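Side-chain contacts in methyltransferase (Streptomyces regensis, PDB 5N5D), which binds S-adenosylmethionine and probably transfers its methyl group to a hydroxyl of a precursor in the biosynthesis of tomaymycin: residues Asp25-Lys30 and Ala107-Ala112; Ile77-Ala82 and Phe137-Val142; Arg121-Leu126 and Phe153-Lys158; Val171-Ala176 and Gln188-Phe193. All coordinates share one frame; numbering follows the deposited sequence. Where two conformers were deposited one is given.

Contact 1: residues Asp25-Lys30 and Ala107-Ala112; sequences DEALSK and AEAGVA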
loop_
_atom_site.group_PDB
_atom_site.type_symbol
_atom_site.label_atom_id
_atom_site.label_comp_id
_atom_site.label_asym_id
_atom_site.label_seq_id
_atom_site.Cartn_x
_atom_site.Cartn_y
_atom_site.Cartn_z
ATOM N N ASP A 25 2.686 19.195 -10.012
ATOM C CA ASP A 25 3.245 20.466 -10.444
ATOM C C ASP A 25 3.839 20.304 -11.845
ATOM O O ASP A 25 3.705 19.255 -12.484
ATOM C CB ASP A 25 4.253 20.976 -9.412
ATOM C CG ASP A 25 5.478 20.086 -9.267
ATOM O OD1 ASP A 25 5.431 18.888 -9.621
ATOM O OD2 ASP A 25 6.506 20.594 -8.763
ATOM N N GLU A 26 4.512 21.344 -12.336
ATOM C CA GLU A 26 5.050 21.318 -13.693
ATOM C C GLU A 26 5.945 20.102 -13.911
ATOM O O GLU A 26 5.795 19.372 -14.898
ATOM C CB GLU A 26 5.822 22.616 -13.957
ATOM C CG GLU A 26 6.536 22.700 -15.311
ATOM C CD GLU A 26 7.610 23.784 -15.359
ATOM O OE1 GLU A 26 8.156 24.151 -14.295
ATOM O OE2 GLU A 26 7.908 24.269 -16.470
ATOM N N ALA A 27 6.890 19.872 -12.998
ATOM C CA ALA A 27 7.844 18.783 -13.189
ATOM C C ALA A 27 7.126 17.444 -13.326
ATOM O O ALA A 27 7.438 16.648 -14.220
ATOM C CB ALA A 27 8.845 18.754 -12.033
ATOM N N LEU A 28 6.148 17.184 -12.455
ATOM C CA LEU A 28 5.426 15.917 -12.511
ATOM C C LEU A 28 4.553 15.823 -13.754
ATOM O O LEU A 28 4.520 14.782 -14.417
ATOM C CB LEU A 28 4.572 15.739 -11.258
ATOM C CG LEU A 28 5.319 15.285 -10.000
ATOM C CD1 LEU A 28 4.432 15.431 -8.767
ATOM C CD2 LEU A 28 5.800 13.846 -10.148
ATOM N N SER A 29 3.819 16.889 -14.079
ATOM C CA SER A 29 2.954 16.839 -15.250
ATOM C C SER A 29 3.765 16.658 -16.526
ATOM O O SER A 29 3.307 15.994 -17.463
ATOM C CB SER A 29 2.090 18.100 -15.328
ATOM O OG SER A 29 2.885 19.259 -15.433
ATOM N N LYS A 30 4.965 17.242 -16.584
ATOM C CA LYS A 30 5.830 17.048 -17.746
ATOM C C LYS A 30 6.414 15.641 -17.762
ATOM O O LYS A 30 6.436 14.987 -18.813
ATOM C CB LYS A 30 6.955 18.087 -17.755
ATOM C CG LYS A 30 6.502 19.528 -17.990
ATOM C CD LYS A 30 7.670 20.531 -17.955
ATOM C CE LYS A 30 8.585 20.398 -19.167
ATOM N NZ LYS A 30 9.583 21.505 -19.237
ATOM N N ALA A 107 15.542 18.220 -12.205
ATOM C CA ALA A 107 15.985 19.592 -11.989
ATOM C C ALA A 107 14.793 20.529 -11.835
ATOM O O ALA A 107 14.749 21.349 -10.908
ATOM C CB ALA A 107 16.877 20.030 -13.148
ATOM N N GLU A 108 13.810 20.417 -12.736
ATOM C CA GLU A 108 12.593 21.218 -12.626
ATOM C C GLU A 108 11.908 20.987 -11.286
ATOM O O GLU A 108 11.337 21.915 -10.697
ATOM C CB GLU A 108 11.632 20.879 -13.770
ATOM C CG GLU A 108 12.113 21.297 -15.157
ATOM C CD GLU A 108 11.369 20.593 -16.288
ATOM O OE1 GLU A 108 10.533 19.704 -16.010
ATOM O OE2 GLU A 108 11.624 20.930 -17.466
ATOM N N ALA A 109 11.953 19.751 -10.791
ATOM C CA ALA A 109 11.287 19.389 -9.548
ATOM C C ALA A 109 12.005 19.907 -8.312
ATOM O O ALA A 109 11.430 19.843 -7.220
ATOM C CB ALA A 109 11.164 17.872 -9.456
ATOM N N GLY A 110 13.234 20.400 -8.453
ATOM C CA GLY A 110 13.989 20.889 -7.315
ATOM C C GLY A 110 14.655 19.821 -6.480
ATOM O O GLY A 110 14.957 20.070 -5.308
ATOM N N VAL A 111 14.911 18.638 -7.045
ATOM C CA VAL A 111 15.448 17.516 -6.284
ATOM C C VAL A 111 16.742 16.974 -6.878
ATOM O O VAL A 111 17.203 15.908 -6.469
ATOM C CB VAL A 111 14.408 16.383 -6.141
ATOM C CG1 VAL A 111 13.172 16.880 -5.409
ATOM C CG2 VAL A 111 14.032 15.807 -7.501
ATOM N N ALA A 112 17.357 17.693 -7.820
ATOM C CA ALA A 112 18.548 17.165 -8.479
ATOM C C ALA A 112 19.669 16.894 -7.483
ATOM O O ALA A 112 20.456 15.960 -7.673
ATOM C CB ALA A 112 19.022 18.130 -9.565
#

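Contact 2: residues Ile77-Ala82 and Phe137-Val142; sequences IWLARA and FDMVFV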
loop_
_atom_site.group_PDB
_atom_site.type_symbol
_atom_site.label_atom_id
_atom_site.label_comp_id
_atom_site.label_asym_id
_atom_site.label_seq_id
_atom_site.Cartn_x
_atom_site.Cartn_y
_atom_site.Cartn_z
ATOM N N ILE A 77 10.611 11.454 -9.144
ATOM C CA ILE A 77 10.274 12.697 -8.450
ATOM C C ILE A 77 9.532 12.387 -7.158
ATOM O O ILE A 77 9.831 12.950 -6.099
ATOM C CB ILE A 77 9.446 13.619 -9.362
ATOM C CG1 ILE A 77 10.300 14.132 -10.526
ATOM C CG2 ILE A 77 8.890 14.802 -8.567
ATOM C CD1 ILE A 77 9.491 14.779 -11.626
ATOM N N TRP A 78 8.541 11.494 -7.230
ATOM C CA TRP A 78 7.777 11.146 -6.037
ATOM C C TRP A 78 8.675 10.556 -4.960
ATOM O O TRP A 78 8.525 10.871 -3.773
ATOM C CB TRP A 78 6.661 10.164 -6.386
ATOM C CG TRP A 78 5.440 10.815 -6.972
ATOM C CD1 TRP A 78 4.965 10.686 -8.242
ATOM C CD2 TRP A 78 4.533 11.691 -6.293
ATOM N NE1 TRP A 78 3.810 11.419 -8.397
ATOM C CE2 TRP A 78 3.528 12.052 -7.213
ATOM C CE3 TRP A 78 4.476 12.209 -4.995
ATOM C CZ2 TRP A 78 2.475 12.905 -6.874
ATOM C CZ3 TRP A 78 3.431 13.053 -4.663
ATOM C CH2 TRP A 78 2.445 13.391 -5.598
ATOM N N LEU A 79 9.609 9.690 -5.350
ATOM C CA LEU A 79 10.498 9.083 -4.364
ATOM C C LEU A 79 11.460 10.112 -3.785
ATOM O O LEU A 79 11.665 10.165 -2.567
ATOM C CB LEU A 79 11.271 7.929 -4.997
ATOM C CG LEU A 79 10.450 6.673 -5.287
ATOM C CD1 LEU A 79 11.269 5.729 -6.140
ATOM C CD2 LEU A 79 10.006 5.991 -4.004
ATOM N N ALA A 80 12.070 10.935 -4.642
ATOM C CA ALA A 80 13.032 11.918 -4.156
ATOM C C ALA A 80 12.370 12.932 -3.238
ATOM O O ALA A 80 12.999 13.414 -2.292
ATOM C CB ALA A 80 13.706 12.626 -5.332
ATOM N N ARG A 81 11.099 13.260 -3.485
ATOM C CA ARG A 81 10.423 14.240 -2.644
ATOM C C ARG A 81 10.049 13.694 -1.271
ATOM O O ARG A 81 9.640 14.477 -0.405
ATOM C CB ARG A 81 9.188 14.771 -3.370
ATOM C CG ARG A 81 9.557 15.782 -4.436
ATOM C CD ARG A 81 8.355 16.345 -5.170
ATOM N NE ARG A 81 8.755 17.502 -5.963
ATOM C CZ ARG A 81 8.021 18.056 -6.922
ATOM N NH1 ARG A 81 6.830 17.558 -7.222
ATOM N NH2 ARG A 81 8.486 19.101 -7.590
ATOM N N ALA A 82 10.186 12.389 -1.048
ATOM C CA ALA A 82 10.023 11.815 0.279
ATOM C C ALA A 82 11.280 11.955 1.128
ATOM O O ALA A 82 11.221 11.713 2.337
ATOM C CB ALA A 82 9.655 10.337 0.168
ATOM N N PHE A 137 20.397 0.752 1.537
ATOM C CA PHE A 137 19.165 1.435 1.186
ATOM C C PHE A 137 18.063 1.080 2.177
ATOM O O PHE A 137 18.005 -0.037 2.700
ATOM C CB PHE A 137 18.740 1.057 -0.232
ATOM C CG PHE A 137 19.678 1.555 -1.288
ATOM C CD1 PHE A 137 19.638 2.883 -1.681
ATOM C CD2 PHE A 137 20.602 0.711 -1.878
ATOM C CE1 PHE A 137 20.497 3.365 -2.641
ATOM C CE2 PHE A 137 21.471 1.185 -2.847
ATOM C CZ PHE A 137 21.420 2.521 -3.228
ATOM N N ASP A 138 17.199 2.058 2.444
ATOM C CA ASP A 138 16.005 1.874 3.260
ATOM C C ASP A 138 14.797 1.443 2.445
ATOM O O ASP A 138 13.835 0.918 3.014
ATOM C CB ASP A 138 15.664 3.184 3.984
ATOM C CG ASP A 138 16.799 3.678 4.847
ATOM O OD1 ASP A 138 17.310 2.888 5.665
ATOM O OD2 ASP A 138 17.201 4.849 4.703
ATOM N N MET A 139 14.824 1.667 1.137
ATOM C CA MET A 139 13.713 1.325 0.267
ATOM C C MET A 139 14.265 1.054 -1.119
ATOM O O MET A 139 15.201 1.726 -1.564
ATOM C CB MET A 139 12.670 2.448 0.221
ATOM C CG MET A 139 11.507 2.180 -0.713
ATOM S SD MET A 139 10.203 3.402 -0.460
ATOM C CE MET A 139 9.038 2.930 -1.732
ATOM N N VAL A 140 13.686 0.064 -1.790
ATOM C CA VAL A 140 14.039 -0.281 -3.162
ATOM C C VAL A 140 12.756 -0.364 -3.976
ATOM O O VAL A 140 11.814 -1.055 -3.577
ATOM C CB VAL A 140 14.797 -1.617 -3.247
ATOM C CG1 VAL A 140 15.227 -1.886 -4.671
ATOM C CG2 VAL A 140 15.988 -1.612 -2.312
ATOM N N PHE A 141 12.724 0.328 -5.110
ATOM C CA PHE A 141 11.624 0.236 -6.063
ATOM C C PHE A 141 12.146 -0.427 -7.330
ATOM O O PHE A 141 13.048 0.107 -7.989
ATOM C CB PHE A 141 11.041 1.619 -6.368
ATOM C CG PHE A 141 9.875 1.602 -7.332
ATOM C CD1 PHE A 141 8.861 0.659 -7.218
ATOM C CD2 PHE A 141 9.791 2.541 -8.345
ATOM C CE1 PHE A 141 7.791 0.661 -8.105
ATOM C CE2 PHE A 141 8.724 2.550 -9.225
ATOM C CZ PHE A 141 7.723 1.603 -9.101
ATOM N N VAL A 142 11.582 -1.584 -7.660
ATOM C CA VAL A 142 11.986 -2.378 -8.813
ATOM C C VAL A 142 10.907 -2.215 -9.873
ATOM O O VAL A 142 9.774 -2.679 -9.695
ATOM C CB VAL A 142 12.183 -3.852 -8.445
ATOM C CG1 VAL A 142 12.707 -4.638 -9.648
ATOM C CG2 VAL A 142 13.106 -3.984 -7.234
#

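Contact 3: residues Arg121-Leu126 and Phe153-Lys158; sequences RALDIL and FTWALK. With SAM (S-adenosylmethionine), chain H.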
loop_
_atom_site.group_PDB
_atom_site.type_symbol
_atom_site.label_atom_id
_atom_site.label_comp_id
_atom_site.label_asym_id
_atom_site.label_seq_id
_atom_site.Cartn_x
_atom_site.Cartn_y
_atom_site.Cartn_z
ATOM N N ARG A 121 22.934 -1.129 -17.939
ATOM C CA ARG A 121 22.211 -2.328 -17.534
ATOM C C ARG A 121 22.228 -2.452 -16.018
ATOM O O ARG A 121 23.294 -2.422 -15.399
ATOM C CB ARG A 121 22.842 -3.570 -18.160
ATOM C CG ARG A 121 22.111 -4.134 -19.362
ATOM C CD ARG A 121 22.805 -5.397 -19.837
ATOM N NE ARG A 121 22.820 -6.416 -18.788
ATOM C CZ ARG A 121 23.818 -7.265 -18.562
ATOM N NH1 ARG A 121 24.921 -7.235 -19.302
ATOM N NH2 ARG A 121 23.717 -8.150 -17.579
ATOM N N ALA A 122 21.047 -2.616 -15.418
ATOM C CA ALA A 122 20.963 -2.613 -13.961
ATOM C C ALA A 122 21.841 -3.695 -13.340
ATOM O O ALA A 122 22.487 -3.459 -12.313
ATOM C CB ALA A 122 19.513 -2.779 -13.518
ATOM N N LEU A 123 21.881 -4.890 -13.935
ATOM C CA LEU A 123 22.691 -5.948 -13.341
ATOM C C LEU A 123 24.184 -5.652 -13.429
ATOM O O LEU A 123 24.965 -6.238 -12.669
ATOM C CB LEU A 123 22.375 -7.297 -13.992
ATOM C CG LEU A 123 21.017 -7.913 -13.641
ATOM C CD1 LEU A 123 20.859 -9.268 -14.310
ATOM C CD2 LEU A 123 20.802 -8.044 -12.132
ATOM N N ASP A 124 24.598 -4.760 -14.331
ATOM C CA ASP A 124 25.984 -4.303 -14.352
ATOM C C ASP A 124 26.232 -3.220 -13.311
ATOM O O ASP A 124 27.322 -3.156 -12.733
ATOM C CB ASP A 124 26.345 -3.766 -15.741
ATOM C CG ASP A 124 26.352 -4.843 -16.813
ATOM O OD1 ASP A 124 26.545 -6.030 -16.477
ATOM O OD2 ASP A 124 26.182 -4.495 -18.005
ATOM N N ILE A 125 25.231 -2.378 -13.053
ATOM C CA ILE A 125 25.422 -1.231 -12.171
ATOM C C ILE A 125 25.264 -1.628 -10.710
ATOM O O ILE A 125 26.011 -1.153 -9.846
ATOM C CB ILE A 125 24.443 -0.111 -12.567
ATOM C CG1 ILE A 125 24.854 0.472 -13.919
ATOM C CG2 ILE A 125 24.398 0.980 -11.499
ATOM C CD1 ILE A 125 23.721 1.089 -14.684
ATOM N N LEU A 126 24.292 -2.485 -10.404
ATOM C CA LEU A 126 23.975 -2.805 -9.013
ATOM C C LEU A 126 25.185 -3.224 -8.183
ATOM O O LEU A 126 25.334 -2.719 -7.059
ATOM C CB LEU A 126 22.879 -3.881 -8.995
ATOM C CG LEU A 126 21.484 -3.351 -9.365
ATOM C CD1 LEU A 126 20.533 -4.475 -9.772
ATOM C CD2 LEU A 126 20.897 -2.563 -8.210
ATOM N N PHE A 153 15.780 -8.629 -6.932
ATOM C CA PHE A 153 15.415 -8.879 -5.542
ATOM C C PHE A 153 16.628 -9.320 -4.728
ATOM O O PHE A 153 16.856 -8.825 -3.618
ATOM C CB PHE A 153 14.299 -9.923 -5.495
ATOM C CG PHE A 153 13.898 -10.335 -4.110
ATOM C CD1 PHE A 153 13.484 -9.400 -3.179
ATOM C CD2 PHE A 153 13.905 -11.671 -3.753
ATOM C CE1 PHE A 153 13.102 -9.795 -1.908
ATOM C CE2 PHE A 153 13.526 -12.068 -2.485
ATOM C CZ PHE A 153 13.123 -11.126 -1.565
ATOM N N THR A 154 17.431 -10.243 -5.270
ATOM C CA THR A 154 18.662 -10.637 -4.593
ATOM C C THR A 154 19.524 -9.421 -4.283
ATOM O O THR A 154 20.051 -9.282 -3.173
ATOM C CB THR A 154 19.446 -11.641 -5.451
ATOM O OG1 THR A 154 18.663 -12.823 -5.637
ATOM C CG2 THR A 154 20.767 -12.002 -4.780
ATOM N N TRP A 155 19.672 -8.522 -5.259
ATOM C CA TRP A 155 20.476 -7.324 -5.044
ATOM C C TRP A 155 19.815 -6.381 -4.044
ATOM O O TRP A 155 20.503 -5.748 -3.237
ATOM C CB TRP A 155 20.728 -6.605 -6.373
ATOM C CG TRP A 155 21.942 -7.107 -7.076
ATOM C CD1 TRP A 155 21.998 -7.726 -8.291
ATOM C CD2 TRP A 155 23.287 -7.046 -6.592
ATOM N NE1 TRP A 155 23.302 -8.048 -8.596
ATOM C CE2 TRP A 155 24.109 -7.644 -7.564
ATOM C CE3 TRP A 155 23.876 -6.544 -5.425
ATOM C CZ2 TRP A 155 25.487 -7.749 -7.410
ATOM C CZ3 TRP A 155 25.241 -6.655 -5.274
ATOM C CH2 TRP A 155 26.031 -7.256 -6.258
ATOM N N ALA A 156 18.484 -6.277 -4.078
ATOM C CA ALA A 156 17.782 -5.459 -3.094
ATOM C C ALA A 156 18.096 -5.922 -1.678
ATOM O O ALA A 156 18.341 -5.100 -0.785
ATOM C CB ALA A 156 16.275 -5.502 -3.351
ATOM N N LEU A 157 18.115 -7.240 -1.456
ATOM C CA LEU A 157 18.467 -7.763 -0.139
ATOM C C LEU A 157 19.922 -7.467 0.204
ATOM O O LEU A 157 20.230 -7.051 1.328
ATOM C CB LEU A 157 18.206 -9.266 -0.093
ATOM C CG LEU A 157 16.759 -9.718 -0.298
ATOM C CD1 LEU A 157 16.692 -11.235 -0.228
ATOM C CD2 LEU A 157 15.802 -9.095 0.713
ATOM N N LYS A 158 20.834 -7.662 -0.754
ATOM C CA LYS A 158 22.250 -7.434 -0.484
ATOM C C LYS A 158 22.538 -5.972 -0.172
ATOM O O LYS A 158 23.429 -5.673 0.633
ATOM C CB LYS A 158 23.083 -7.884 -1.683
ATOM C CG LYS A 158 24.579 -7.756 -1.488
ATOM C CD LYS A 158 25.080 -8.744 -0.439
ATOM C CE LYS A 158 26.590 -8.688 -0.299
ATOM N NZ LYS A 158 27.055 -7.328 0.092
HETATM N N SAM H . 9.681 3.792 -12.825
HETATM C CA SAM H . 9.212 4.606 -13.964
HETATM C C SAM H . 7.975 5.463 -13.540
HETATM O O SAM H . 7.098 4.886 -12.858
HETATM O OXT SAM H . 7.942 6.657 -13.907
HETATM C CB SAM H . 8.842 3.706 -15.168
HETATM C CG SAM H . 9.931 2.682 -15.466
HETATM S SD SAM H . 9.480 1.826 -16.995
HETATM C CE SAM H . 8.194 0.781 -16.421
HETATM C "C5'" SAM H . 10.802 0.579 -17.165
HETATM C "C4'" SAM H . 12.154 1.192 -17.471
HETATM O "O4'" SAM H . 13.210 0.230 -17.255
HETATM C "C3'" SAM H . 12.312 1.707 -18.908
HETATM O "O3'" SAM H . 12.677 3.082 -18.880
HETATM C "C2'" SAM H . 13.394 0.792 -19.504
HETATM O "O2'" SAM H . 14.234 1.460 -20.439
HETATM C "C1'" SAM H . 14.182 0.415 -18.257
HETATM N N9 SAM H . 14.961 -0.812 -18.371
HETATM C C8 SAM H . 14.600 -1.973 -19.001
HETATM N N7 SAM H . 15.479 -2.940 -18.886
HETATM C C5 SAM H . 16.491 -2.374 -18.124
HETATM C C6 SAM H . 17.704 -2.886 -17.628
HETATM N N6 SAM H . 18.124 -4.139 -17.843
HETATM N N1 SAM H . 18.478 -2.063 -16.885
HETATM C C2 SAM H . 18.059 -0.813 -16.665
HETATM N N3 SAM H . 16.936 -0.219 -17.082
HETATM C C4 SAM H . 16.188 -1.060 -17.808
HETATM O O HOH W 1 24.665 -8.598 -11.090
#

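Contact 4: residues Val171-Ala176 and Gln188-Phe193; sequences VVLGGA and QGVRRF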
loop_
_atom_site.group_PDB
_atom_site.type_symbol
_atom_site.label_atom_id
_atom_site.label_comp_id
_atom_site.label_asym_id
_atom_site.label_seq_id
_atom_site.Cartn_x
_atom_site.Cartn_y
_atom_site.Cartn_z
ATOM N N VAL A 171 3.546 -7.064 -11.322
ATOM C CA VAL A 171 3.765 -8.476 -11.025
ATOM C C VAL A 171 2.589 -9.359 -11.450
ATOM O O VAL A 171 2.601 -10.557 -11.161
ATOM C CB VAL A 171 4.071 -8.694 -9.531
ATOM C CG1 VAL A 171 5.352 -7.989 -9.131
ATOM C CG2 VAL A 171 2.894 -8.256 -8.654
ATOM N N VAL A 172 1.583 -8.816 -12.131
ATOM C CA VAL A 172 0.368 -9.575 -12.423
ATOM C C VAL A 172 0.379 -10.141 -13.839
ATOM O O VAL A 172 -0.083 -11.261 -14.062
ATOM C CB VAL A 172 -0.876 -8.693 -12.170
ATOM C CG1 VAL A 172 -2.127 -9.281 -12.823
ATOM C CG2 VAL A 172 -1.100 -8.545 -10.672
ATOM N N LEU A 173 0.906 -9.389 -14.804
ATOM C CA LEU A 173 1.080 -9.882 -16.171
ATOM C C LEU A 173 -0.225 -10.442 -16.737
ATOM O O LEU A 173 -0.256 -11.510 -17.359
ATOM C CB LEU A 173 2.196 -10.927 -16.229
ATOM C CG LEU A 173 3.593 -10.378 -15.937
ATOM C CD1 LEU A 173 4.305 -11.258 -14.945
ATOM C CD2 LEU A 173 4.392 -10.285 -17.222
ATOM N N GLY A 174 -1.318 -9.708 -16.532
ATOM C CA GLY A 174 -2.604 -10.110 -17.051
ATOM C C GLY A 174 -3.152 -11.390 -16.469
ATOM O O GLY A 174 -4.105 -11.949 -17.017
ATOM N N GLY A 175 -2.576 -11.874 -15.374
ATOM C CA GLY A 175 -2.948 -13.151 -14.810
ATOM C C GLY A 175 -2.067 -14.301 -15.236
ATOM O O GLY A 175 -2.242 -15.415 -14.728
ATOM N N ALA A 176 -1.121 -14.072 -16.148
ATOM C CA ALA A 176 -0.302 -15.164 -16.657
ATOM C C ALA A 176 0.608 -15.741 -15.584
ATOM O O ALA A 176 1.111 -16.857 -15.748
ATOM C CB ALA A 176 0.535 -14.691 -17.843
ATOM N N GLN A 188 7.968 -16.009 -15.928
ATOM C CA GLN A 188 8.738 -16.945 -15.122
ATOM C C GLN A 188 9.601 -16.215 -14.100
ATOM O O GLN A 188 9.831 -16.738 -13.000
ATOM C CB GLN A 188 9.585 -17.840 -16.025
ATOM C CG GLN A 188 8.764 -18.827 -16.863
ATOM C CD GLN A 188 7.902 -19.767 -16.014
ATOM O OE1 GLN A 188 8.297 -20.177 -14.917
ATOM N NE2 GLN A 188 6.715 -20.104 -16.517
ATOM N N GLY A 189 10.056 -15.003 -14.421
ATOM C CA GLY A 189 10.811 -14.226 -13.449
ATOM C C GLY A 189 9.971 -13.800 -12.259
ATOM O O GLY A 189 10.422 -13.868 -11.109
ATOM N N VAL A 190 8.739 -13.353 -12.515
ATOM C CA VAL A 190 7.854 -12.964 -11.425
ATOM C C VAL A 190 7.500 -14.178 -10.578
ATOM O O VAL A 190 7.447 -14.096 -9.347
ATOM C CB VAL A 190 6.601 -12.262 -11.977
ATOM C CG1 VAL A 190 5.580 -11.995 -10.859
ATOM C CG2 VAL A 190 6.992 -10.948 -12.650
ATOM N N ARG A 191 7.264 -15.323 -11.218
ATOM C CA ARG A 191 6.977 -16.540 -10.462
ATOM C C ARG A 191 8.169 -16.936 -9.605
ATOM O O ARG A 191 8.020 -17.245 -8.415
ATOM C CB ARG A 191 6.599 -17.667 -11.419
ATOM C CG ARG A 191 5.225 -17.497 -12.065
ATOM C CD ARG A 191 4.920 -18.618 -13.049
ATOM N NE ARG A 191 5.107 -19.948 -12.470
ATOM C CZ ARG A 191 4.188 -20.604 -11.767
ATOM N NH1 ARG A 191 3.001 -20.067 -11.523
ATOM N NH2 ARG A 191 4.460 -21.808 -11.293
ATOM N N ARG A 192 9.365 -16.935 -10.198
ATOM C CA ARG A 192 10.576 -17.259 -9.447
ATOM C C ARG A 192 10.726 -16.344 -8.236
ATOM O O ARG A 192 11.108 -16.789 -7.147
ATOM C CB ARG A 192 11.792 -17.139 -10.369
ATOM C CG ARG A 192 13.160 -17.391 -9.735
ATOM C CD ARG A 192 13.564 -18.842 -9.813
ATOM N NE ARG A 192 12.774 -19.656 -8.902
ATOM C CZ ARG A 192 13.097 -19.910 -7.638
ATOM N NH1 ARG A 192 12.297 -20.665 -6.900
ATOM N NH2 ARG A 192 14.213 -19.420 -7.104
ATOM N N PHE A 193 10.422 -15.058 -8.413
ATOM C CA PHE A 193 10.542 -14.090 -7.328
ATOM C C PHE A 193 9.586 -14.420 -6.186
ATOM O O PHE A 193 9.971 -14.397 -5.009
ATOM C CB PHE A 193 10.287 -12.695 -7.906
ATOM C CG PHE A 193 9.931 -11.643 -6.891
ATOM C CD1 PHE A 193 10.788 -11.331 -5.853
ATOM C CD2 PHE A 193 8.748 -10.935 -7.015
ATOM C CE1 PHE A 193 10.457 -10.341 -4.939
ATOM C CE2 PHE A 193 8.412 -9.941 -6.108
ATOM C CZ PHE A 193 9.266 -9.649 -5.069
#

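Contact 1: residues Asp25-Lys30 and Ala107-Ala112
Lys30, in one of its two conformers, closes this contact with a salt bridge to Glu108, Lys30 NZ donating to Glu108 OE2 over 2.8 Å. The ammonium group meets the oxygen from above the carboxylate, 41° out of its plane. A bend at chi3 (71°) turns the end of the lysine across the extended glutamate, and the two chains cross at about a right angle. Arg105 forms a second salt bridge, with Glu108 OE1, so in this conformer each oxygen of the carboxylate has a cationic partner; both would be expected to favour its ionised form.

The apolar part is small and close. Ala27 CB packs 3.6 Å from Ala109 CB and 3.5 Å from the backbone N of Ala109, which lets the two backbones approach to 5.0 Å between the CA atoms of these alanines.

Backbone turns frame the meeting point. Asp25 N-caps helix 26-31, its OD1 taking a weak bond from Leu28 N, while Gly110, with positive phi, follows helix 96-108 in a Schellman motif.

Contact 2: residues Ile77-Ala82 and Phe137-Val142
The Phe141 ring meets Leu79 obliquely: methyl CD1 of the leucine lies 4.1 Å from Phe141 CD2 and equally far from Phe141 CB, at the root of the ring. A second flat group, the guanidinium of Arg81, has Ile77 CG2 over one face, 3.5 Å above its plane and displaced toward the rim, a contact made within segment 77-82.

Leu79 carries the whole of the contact from the helix side, its two methyls divided between two residues of the strand. While CD1 serves Phe141, CD2 touches Met139 CE at 3.9 Å. Met139 reaches this far because its chain is fully extended, with CG anti to the backbone N (chi1 178°), and it brings its terminal methyl across the leucine at about a right angle. No hydrogen bond joins the segments, and all three residues are buried.

Phe141 also touches S-adenosylmethionine, which places the contact at the wall of the cofactor pocket. Helix 74-80 here covers one face of the parallel part of the sheet. Met139 and Phe141 point toward it from strand 139-142, Glu67 of the adjacent strand 64-68 touches both Leu79 and Phe141, and Ala57 of helix 47-60 packs against Met139.

Contact 3: residues Arg121-Leu126 and Phe153-Lys158
A single water links Leu123 and Trp155 across an otherwise apolar interface: it accepts from Trp155 NE1 at 2.9 Å and donates to Leu123 O, also at 2.9 Å. The indole N-H and a carbonyl in the first turn of the short helix 122-125 are thus satisfied together, and the bridge should help fix the rotation of the indole.

The ring is covered by leucines from two directions. Leu126 CB sits over one face in a CH-pi contact, 3.9 Å from the centroid of the five-membered ring and only 10° off its normal, and Leu126 CD1 continues over to Trp155 CD1 at 3.9 Å. Leu123 CD2 comes instead to the edge, near the ring plane, 4.0 Å from Trp155 CD1. With CG anti to its carbonyl carbon (chi1 -72°), Leu123 turns its branched end toward the indole although its CB does not head that way.

At the start of this helix, one residue before Leu123, Ala122 N donates to N1 of the S-adenosylmethionine adenine over 3.0 Å at 153°, and Ala122 CB lies 3.6 Å from the same N1.

Helix 122-125 is thereby held between the cofactor and helix 149-158. Ile92 of strand 88-93 touches Ala122, Ile125 and Leu126, and Tyr152, just under one turn before Trp155 on its helix, touches Ala122, Leu123 and Leu126.

Contact 4: residues Val171-Ala176 and Gln188-Phe193
Val190, on helix 185-198, packs against the loop that leaves strand 165-169 of the Rossmann-like fold, meeting Val171 and Leu173 with one methyl each. The apolar contacts differ in style. Leu173 and Val190 reach toward each other tip to tip, Leu173 CD1 coming within 3.5 Å of Val190 CG2. Val190 CG1, anti to its backbone N (chi1 173°), is directed instead to Val171, 3.9 Å from Val171 CB.

Backbone bonds shape the loop. Gly175 N donates to Val172 O, and Ala176 N to Leu173 O, closing two successive turns; Leu173, Gly174 and Gly175 all have positive phi.

The second subunit covers this region as well: its Phe17 packs on Val171 and Val172, and its Tyr16 on Arg191. Within the chain, Ile149 touches Val190 from the side of helix 149-158.

No hydrogen bond crosses between the segments. Val171 O is buried here without a polar partner, and what it faces is a methyl group, Val190 CG1, at 3.3 Å.

In the fold
The four contacts run from one flank of the Rossmann-like domain to the other, contacts 1 and 4 lying on opposite sides of its centre with their centres 33 Å apart. The centres of contacts 1 and 2 are 15 Å apart, and Arg81, which pairs with Asp25, joins the two. Strand 139-142 links contacts 2 and 3: its Met139 and Phe141 belong to contact 2, while Val140, pointing the other way, packs against Ala156 of contact 3. Contact 3 meets contact 4 where Phe153 and Phe193 stack edge-to-face. Along the chain, the segments of contact 2 alternate with those of contacts 1 and 3, whereas contact 4 follows all of them. Contacts 2 and 3 border the cofactor; contact 4 reaches the dimer partner.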